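Local coordinates for protein NAD-dependent epimerase/dehydratase (Methanobrevibacter ruminantium, PDB 6DNT) that probably interconverts UDP-N-acetylglucosamine and its 4-epimer with the help of bound NAD, and also binds UDP-N-acetylmuramic acid, at residues A[136-139]-A[140-144]. Sequence-based numbering, arbitrary orientation. Where two conformers were deposited one is given.
Sequences LFIA and CKNNN
Leu-136 and Cys-140 sit one turn apart on helix 122-142 and show how a helix runs out: the i to i+4 bonds run on to Asn-143 N, one side-chain amide adds a second bond to Ala-139 O, and backbone amides close the turn. Cys-140 N bonds to Leu-136 O at 2.8 Å, and the thiol SG lies 4.3 Å from Leu-136 CG, both residues packing on Val-106 of strand 105-108. Phe-137 sends its ring to Leu-188 and Phe-191 of helix 176-195, while its carbonyl takes the amide of Lys-141. At Ile-138 the methyl CG2 runs alongside the amide of Asn-142, 3.5 Å from ND2, which is itself bonded to Glu-97. The Lys-141 chain, with CG held between the backbone N and the carbonyl carbon (chi1 67°) and a bend at chi2, passes CG 3.5 Å from Ile-138 O, donates a hydrogen bond from NZ to Asn-142 OD1 at 2.9 Å and makes a cation-pi contact with Tyr-195. A methionine here would probably leave Asn-142 OD1 without its charged donor and abolish the contact with Tyr-195. Ala-139 O is gripped twice by Asn-143, by the backbone N at 3.1 Å and by ND2 at 2.8 Å, the two donors arriving from opposite faces of the carbonyl plane. The same ND2 also bonds to Glu-97 O, fixing the amide between the helix end and helix 96-99. Asn-143 is already the first residue to leave helical geometry, and Asn-144, with positive phi and its N bonded back to Lys-141 O, is the C-prime residue of a Schellman motif closing this helix of the Rossmann-type NAD-binding fold.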
loop_
_atom_site.group_PDB
_atom_site.type_symbol
_atom_site.label_atom_id
_atom_site.label_comp_id
_atom_site.label_asym_id
_atom_site.label_seq_id
_atom_site.Cartn_x
_atom_site.Cartn_y
_atom_site.Cartn_z
ATOM N N LEU A 136 6.280 9.094 10.518
ATOM C CA LEU A 136 6.665 8.460 11.759
ATOM C C LEU A 136 7.733 7.388 11.541
ATOM O O LEU A 136 8.737 7.328 12.268
ATOM C CB LEU A 136 5.438 7.878 12.482
ATOM C CG LEU A 136 5.671 7.160 13.812
ATOM C CD1 LEU A 136 6.078 8.138 14.901
ATOM C CD2 LEU A 136 4.411 6.375 14.188
ATOM N N PHE A 137 7.531 6.548 10.527
ATOM C CA PHE A 137 8.456 5.456 10.259
ATOM C C PHE A 137 9.838 5.987 9.846
ATOM O O PHE A 137 10.862 5.374 10.188
ATOM C CB PHE A 137 7.924 4.501 9.188
ATOM C CG PHE A 137 6.584 3.858 9.506
ATOM C CD1 PHE A 137 6.081 3.768 10.804
ATOM C CD2 PHE A 137 5.825 3.325 8.462
ATOM C CE1 PHE A 137 4.843 3.175 11.029
ATOM C CE2 PHE A 137 4.607 2.716 8.694
ATOM C CZ PHE A 137 4.121 2.640 9.979
ATOM N N ILE A 138 9.867 7.115 9.132
ATOM C CA ILE A 138 11.143 7.763 8.769
ATOM C C ILE A 138 11.873 8.219 10.035
ATOM O O ILE A 138 13.060 7.947 10.223
ATOM C CB ILE A 138 10.917 8.939 7.794
ATOM C CG1 ILE A 138 10.462 8.407 6.423
ATOM C CG2 ILE A 138 12.191 9.769 7.648
ATOM C CD1 ILE A 138 9.832 9.465 5.527
ATOM N N ALA A 139 11.145 8.884 10.923
ATOM C CA ALA A 139 11.720 9.275 12.208
ATOM C C ALA A 139 12.138 8.068 13.053
ATOM O O ALA A 139 13.110 8.165 13.795
ATOM C CB ALA A 139 10.755 10.159 12.974
ATOM N N CYS A 140 11.417 6.941 12.965
ATOM C CA CYS A 140 11.806 5.725 13.682
ATOM C C CYS A 140 13.166 5.222 13.206
ATOM O O CYS A 140 14.056 4.958 14.028
ATOM C CB CYS A 140 10.789 4.599 13.515
ATOM S SG CYS A 140 9.225 4.849 14.394
ATOM N N LYS A 141 13.327 5.087 11.890
ATOM C CA LYS A 141 14.577 4.530 11.373
ATOM C C LYS A 141 15.736 5.509 11.563
ATOM O O LYS A 141 16.854 5.073 11.867
ATOM C CB LYS A 141 14.443 3.987 9.935
ATOM C CG LYS A 141 14.183 4.991 8.829
ATOM C CD LYS A 141 15.458 5.579 8.253
ATOM C CE LYS A 141 15.156 6.474 7.058
ATOM N NZ LYS A 141 16.373 7.172 6.556
ATOM N N ASN A 142 15.475 6.804 11.460
ATOM C CA ASN A 142 16.535 7.803 11.683
ATOM C C ASN A 142 16.998 7.835 13.129
ATOM O O ASN A 142 18.152 8.163 13.391
ATOM C CB ASN A 142 16.105 9.201 11.265
ATOM C CG ASN A 142 16.027 9.371 9.761
ATOM O OD1 ASN A 142 16.687 8.668 8.994
ATOM N ND2 ASN A 142 15.239 10.326 9.338
ATOM N N ASN A 143 16.115 7.478 14.059
ATOM C CA ASN A 143 16.471 7.439 15.477
ATOM C C ASN A 143 16.848 6.063 16.018
ATOM O O ASN A 143 17.028 5.929 17.220
ATOM C CB ASN A 143 15.339 8.051 16.310
ATOM C CG ASN A 143 15.278 9.544 16.175
ATOM O OD1 ASN A 143 16.133 10.272 16.684
ATOM N ND2 ASN A 143 14.236 10.025 15.519
ATOM N N ASN A 144 16.938 5.051 15.149
ATOM C CA ASN A 144 17.304 3.688 15.542
ATOM C C ASN A 144 16.396 3.138 16.649
ATOM O O ASN A 144 16.848 2.485 17.597
ATOM C CB ASN A 144 18.788 3.638 15.944
ATOM C CG ASN A 144 19.684 4.242 14.884
ATOM O OD1 ASN A 144 19.860 3.663 13.822
ATOM N ND2 ASN A 144 20.230 5.428 15.158
#